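Local coordinates for protein O-methyltransferase family 3 (Niastella koreensis, PDB 7CVW) that transfers a methyl group from S-adenosyl-L-methionine to either hydroxyl of catechol-like compounds in a metal-dependent reaction, most active with magnesium, giving meta and para products in equal proportion, at residues N3-F6 against E7-H11; N166-D170 against G171-D175. All coordinates share one frame; numbering follows the deposited sequence.

Contact 1 of 2, residues N3-F6 against E7-H11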
loop_
_atom_site.group_PDB
_atom_site.type_symbol
_atom_site.label_atom_id
_atom_site.label_comp_id
_atom_site.label_asym_id
_atom_site.label_seq_id
_atom_site.Cartn_x
_atom_site.Cartn_y
_atom_site.Cartn_z
ATOM N N ASN A 3 -20.175 -3.901 3.360
ATOM C CA ASN A 3 -21.488 -3.486 2.782
ATOM C C ASN A 3 -21.381 -3.480 1.247
ATOM O O ASN A 3 -20.245 -3.687 0.666
ATOM C CB ASN A 3 -21.987 -2.158 3.387
ATOM C CG ASN A 3 -22.849 -1.312 2.464
ATOM O OD1 ASN A 3 -23.718 -1.820 1.759
ATOM N ND2 ASN A 3 -22.627 -0.006 2.460
ATOM N N GLN A 4 -22.548 -3.297 0.624
ATOM C CA GLN A 4 -22.750 -3.219 -0.837
ATOM C C GLN A 4 -21.826 -2.159 -1.446
ATOM O O GLN A 4 -21.290 -2.458 -2.498
ATOM C CB GLN A 4 -24.212 -2.928 -1.167
ATOM C CG GLN A 4 -24.479 -2.875 -2.664
ATOM C CD GLN A 4 -24.345 -4.229 -3.322
ATOM O OE1 GLN A 4 -25.261 -5.054 -3.265
ATOM N NE2 GLN A 4 -23.206 -4.472 -3.960
ATOM N N ILE A 5 -21.689 -0.963 -0.862
ATOM C CA ILE A 5 -20.905 0.125 -1.528
ATOM C C ILE A 5 -19.472 -0.376 -1.717
ATOM O O ILE A 5 -18.905 -0.158 -2.805
ATOM C CB ILE A 5 -20.907 1.488 -0.799
ATOM C CG1 ILE A 5 -20.312 2.606 -1.661
ATOM C CG2 ILE A 5 -20.172 1.415 0.532
ATOM C CD1 ILE A 5 -21.019 2.871 -2.955
ATOM N N PHE A 6 -18.878 -1.000 -0.698
ATOM C CA PHE A 6 -17.460 -1.436 -0.813
ATOM C C PHE A 6 -17.312 -2.488 -1.916
ATOM O O PHE A 6 -16.322 -2.464 -2.669
ATOM C CB PHE A 6 -16.905 -1.944 0.513
ATOM C CG PHE A 6 -17.090 -0.954 1.629
ATOM C CD1 PHE A 6 -16.575 0.330 1.543
ATOM C CD2 PHE A 6 -17.790 -1.316 2.766
ATOM C CE1 PHE A 6 -16.760 1.232 2.577
ATOM C CE2 PHE A 6 -18.002 -0.399 3.785
ATOM C CZ PHE A 6 -17.454 0.859 3.702
ATOM N N GLU A 7 -18.275 -3.402 -2.034
ATOM C CA GLU A 7 -18.250 -4.420 -3.109
ATOM C C GLU A 7 -18.411 -3.713 -4.460
ATOM O O GLU A 7 -17.647 -4.013 -5.376
ATOM C CB GLU A 7 -19.371 -5.432 -2.894
ATOM C CG GLU A 7 -19.263 -6.173 -1.581
ATOM C CD GLU A 7 -20.446 -7.087 -1.290
ATOM O OE1 GLU A 7 -21.361 -7.135 -2.150
ATOM O OE2 GLU A 7 -20.447 -7.746 -0.201
ATOM N N SER A 8 -19.374 -2.805 -4.588
ATOM C CA SER A 8 -19.608 -2.105 -5.879
ATOM C C SER A 8 -18.347 -1.346 -6.286
ATOM O O SER A 8 -17.947 -1.383 -7.472
ATOM C CB SER A 8 -20.785 -1.193 -5.785
ATOM O OG SER A 8 -21.949 -1.961 -5.542
ATOM N N VAL A 9 -17.728 -0.650 -5.340
ATOM C CA VAL A 9 -16.489 0.113 -5.647
ATOM C C VAL A 9 -15.360 -0.856 -6.019
ATOM O O VAL A 9 -14.582 -0.546 -6.936
ATOM C CB VAL A 9 -16.101 1.075 -4.510
ATOM C CG1 VAL A 9 -14.694 1.608 -4.687
ATOM C CG2 VAL A 9 -17.096 2.224 -4.447
ATOM N N ASP A 10 -15.264 -2.000 -5.337
ATOM C CA ASP A 10 -14.204 -2.986 -5.673
ATOM C C ASP A 10 -14.393 -3.434 -7.132
ATOM O O ASP A 10 -13.406 -3.532 -7.845
ATOM C CB ASP A 10 -14.167 -4.166 -4.699
ATOM C CG ASP A 10 -12.766 -4.548 -4.199
ATOM O OD1 ASP A 10 -11.844 -3.716 -4.264
ATOM O OD2 ASP A 10 -12.630 -5.657 -3.685
ATOM N N HIS A 11 -15.625 -3.666 -7.582
ATOM C CA HIS A 11 -15.900 -4.113 -8.971
ATOM C C HIS A 11 -15.520 -3.010 -9.963
ATOM O O HIS A 11 -14.943 -3.312 -10.995
ATOM C CB HIS A 11 -17.373 -4.506 -9.131
ATOM C CG HIS A 11 -17.710 -5.884 -8.687
ATOM N ND1 HIS A 11 -17.342 -6.398 -7.462
ATOM C CD2 HIS A 11 -18.429 -6.854 -9.297
ATOM C CE1 HIS A 11 -17.816 -7.625 -7.328
ATOM N NE2 HIS A 11 -18.482 -7.930 -8.445
#

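Contact 2 of 2, residues N166-D170 against G171-D175. With MG (magnesium ion), chain C.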
loop_
_atom_site.group_PDB
_atom_site.type_symbol
_atom_site.label_atom_id
_atom_site.label_comp_id
_atom_site.label_asym_id
_atom_site.label_seq_id
_atom_site.Cartn_x
_atom_site.Cartn_y
_atom_site.Cartn_z
ATOM N N ASN A 166 -5.063 -10.201 7.048
ATOM C CA ASN A 166 -6.154 -10.600 7.986
ATOM C C ASN A 166 -5.813 -10.199 9.426
ATOM O O ASN A 166 -5.988 -11.009 10.356
ATOM C CB ASN A 166 -6.458 -12.099 7.912
ATOM C CG ASN A 166 -6.681 -12.588 6.492
ATOM O OD1 ASN A 166 -5.924 -13.430 6.014
ATOM N ND2 ASN A 166 -7.689 -12.061 5.812
ATOM N N VAL A 167 -5.397 -8.951 9.636
ATOM C CA VAL A 167 -4.982 -8.478 10.988
ATOM C C VAL A 167 -6.029 -7.542 11.615
ATOM O O VAL A 167 -5.732 -7.076 12.715
ATOM C CB VAL A 167 -3.585 -7.842 10.958
ATOM C CG1 VAL A 167 -2.528 -8.856 10.531
ATOM C CG2 VAL A 167 -3.552 -6.581 10.123
ATOM N N ILE A 168 -7.212 -7.350 11.022
ATOM C CA ILE A 168 -8.283 -6.454 11.561
ATOM C C ILE A 168 -9.582 -7.229 11.831
ATOM O O ILE A 168 -10.248 -6.929 12.830
ATOM C CB ILE A 168 -8.495 -5.236 10.636
ATOM C CG1 ILE A 168 -7.276 -4.308 10.657
ATOM C CG2 ILE A 168 -9.759 -4.473 10.994
ATOM C CD1 ILE A 168 -6.858 -3.812 12.028
ATOM N N ARG A 169 -9.953 -8.195 10.990
ATOM C CA ARG A 169 -11.065 -9.154 11.242
ATOM C C ARG A 169 -12.350 -8.404 11.613
ATOM O O ARG A 169 -12.917 -8.655 12.681
ATOM C CB ARG A 169 -10.708 -10.157 12.345
ATOM C CG ARG A 169 -9.345 -10.817 12.235
ATOM C CD ARG A 169 -9.015 -11.394 10.886
ATOM N NE ARG A 169 -10.001 -12.295 10.321
ATOM C CZ ARG A 169 -9.787 -13.562 9.964
ATOM N NH1 ARG A 169 -10.774 -14.244 9.415
ATOM N NH2 ARG A 169 -8.600 -14.125 10.096
ATOM N N ASP A 170 -12.795 -7.502 10.747
ATOM C CA ASP A 170 -14.112 -6.827 10.848
ATOM C C ASP A 170 -14.107 -5.938 12.096
ATOM O O ASP A 170 -15.186 -5.628 12.572
ATOM C CB ASP A 170 -15.255 -7.845 10.882
ATOM C CG ASP A 170 -16.604 -7.322 10.409
ATOM O OD1 ASP A 170 -16.609 -6.370 9.633
ATOM O OD2 ASP A 170 -17.648 -7.878 10.850
ATOM N N GLY A 171 -12.929 -5.545 12.598
ATOM C CA GLY A 171 -12.782 -4.665 13.772
ATOM C C GLY A 171 -12.864 -5.430 15.079
ATOM O O GLY A 171 -12.852 -4.788 16.129
ATOM N N LYS A 172 -12.940 -6.756 15.027
ATOM C CA LYS A 172 -13.044 -7.611 16.244
ATOM C C LYS A 172 -11.733 -7.544 17.031
ATOM O O LYS A 172 -11.741 -7.924 18.201
ATOM C CB LYS A 172 -13.399 -9.051 15.868
ATOM C CG LYS A 172 -14.841 -9.202 15.391
ATOM C CD LYS A 172 -15.265 -10.629 15.214
ATOM C CE LYS A 172 -14.823 -11.203 13.893
ATOM N NZ LYS A 172 -15.550 -12.463 13.595
ATOM N N VAL A 173 -10.629 -7.119 16.423
ATOM C CA VAL A 173 -9.345 -6.962 17.159
ATOM C C VAL A 173 -9.516 -5.908 18.270
ATOM O O VAL A 173 -8.628 -5.840 19.121
ATOM C CB VAL A 173 -8.144 -6.621 16.258
ATOM C CG1 VAL A 173 -7.757 -7.798 15.379
ATOM C CG2 VAL A 173 -8.402 -5.353 15.453
ATOM N N LEU A 174 -10.551 -5.065 18.226
ATOM C CA LEU A 174 -10.796 -4.081 19.320
ATOM C C LEU A 174 -11.299 -4.796 20.581
ATOM O O LEU A 174 -11.247 -4.208 21.665
ATOM C CB LEU A 174 -11.823 -3.053 18.855
ATOM C CG LEU A 174 -11.369 -2.118 17.740
ATOM C CD1 LEU A 174 -12.407 -1.042 17.536
ATOM C CD2 LEU A 174 -10.022 -1.491 18.057
ATOM N N ASP A 175 -11.807 -6.013 20.464
ATOM C CA ASP A 175 -12.391 -6.768 21.606
ATOM C C ASP A 175 -11.285 -7.557 22.314
ATOM O O ASP A 175 -10.926 -8.674 21.849
ATOM C CB ASP A 175 -13.511 -7.696 21.131
ATOM C CG ASP A 175 -14.178 -8.487 22.250
ATOM O OD1 ASP A 175 -13.785 -8.323 23.427
ATOM O OD2 ASP A 175 -15.076 -9.255 21.926
HETATM MG MG MG C . -5.666 -14.205 3.734
HETATM O O HOH W 1 -6.244 -14.575 1.451
HETATM O O HOH W 2 -6.043 -16.475 4.714
#

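Contact 1 of 2, residues N3-F6 against E7-H11
With its OG beside the backbone N (chi1 -64°), S8 folds its hydroxyl back over the preceding helical turn, and Q4, its CG anti to the backbone N (chi1 -178°) and its chain bent at chi2, turns its amide toward the same hydroxyl. S8 OG donates to Q4 O at 3.2 Å, approaching from above the carbonyl plane, while S8 N reaches the same Q4 O at 2.9 Å, nearly in line with the C=O bond. Q4 O is thus gripped twice, once by backbone and once by side chain. The bend of Q4 carries its amide forward along the helix: NE2 lies 3.2 Å from S8 OG and 3.7 Å from E7 OE1, with the Q4 amide and E7 carboxylate planes almost perpendicular (85°). One residue further on, V9 N bonds I5 O at 2.8 Å, and I5 CD1 meets V9 CG2 at 4.2 Å in an apolar i to i+4 contact. I5 CG2 sits over the centre of the F6 ring, covering one face. These are the first turns of an alpha-helix, confirmed by the further D10 N to F6 O bond. Helix 4-17 packs against the second subunit, where Y212 meets the F6 ring edge-to-face and L174 touches I5 and S8; within its own chain, D10 bonds N44 of helix 43-55 and V209 of the loop between strands 199-206 and 213-220.

Contact 2 of 2, residues N166-D170 against G171-D175
V173 packs back against the V167 carbonyl and against I168, its CB directed at the preceding residues and 4.0 Å from I168 O. From there its two methyls diverge: CG1 comes to 3.4 Å from V167 O, whereas CG2 lies over the I168 backbone and also meets I168 CD1 at 4.1 Å. With CG1 anti to the carbonyl carbon (chi1 -68°), I168 sends CD1 toward V173 CG2, while its own CG2, anti to the backbone N, comes to 3.7 Å from G171 N. K172 runs alongside the turn as well: its CB is 3.2 Å from R169 O, and its bend at chi3 brings CE back to the same oxygen before NZ departs to a salt bridge with E180.

The backbone evidence for a tight turn is the K172 N to R169 O bond of 3.0 Å, whose donor stands 52° out of the carbonyl plane, together with a weak G171 N to I168 O bond. R169, D170 and G171 all have positive phi; at G171 this by itself favours glycine. At the start of the segment, N166 OD1 binds the magnesium ion at 2.4 Å; D139, D165 and two waters also coordinate it, and N166 ND2 is held by D213 of strand 213-220.

The loop leaves strand 160-165 and leads to helix 181-195, against which V167, R169, K172 and V173 pack; V167 and I168 also touch I203 of strand 199-206, while Y12 of the second subunit packs on V173 and L174.

Contact 1 lies at the N-terminal end of the chain and contact 2 in the loop after strand 160-165; within one chain their centres are 20 Å apart and their nearest atoms about 8 Å apart, without touching. Across the dimer they do meet: contact 1 of one subunit packs on contact 2 of the other, for instance V9 with I168. Their relation to the active site differs. Contact 2 supplies a magnesium ligand, and its R169 side chain is about 9 Å from bound S-adenosyl-L-homocysteine, whereas the D10 side chain of contact 1 is about 13 Å from that ligand and about 12 Å from the D165 side chain.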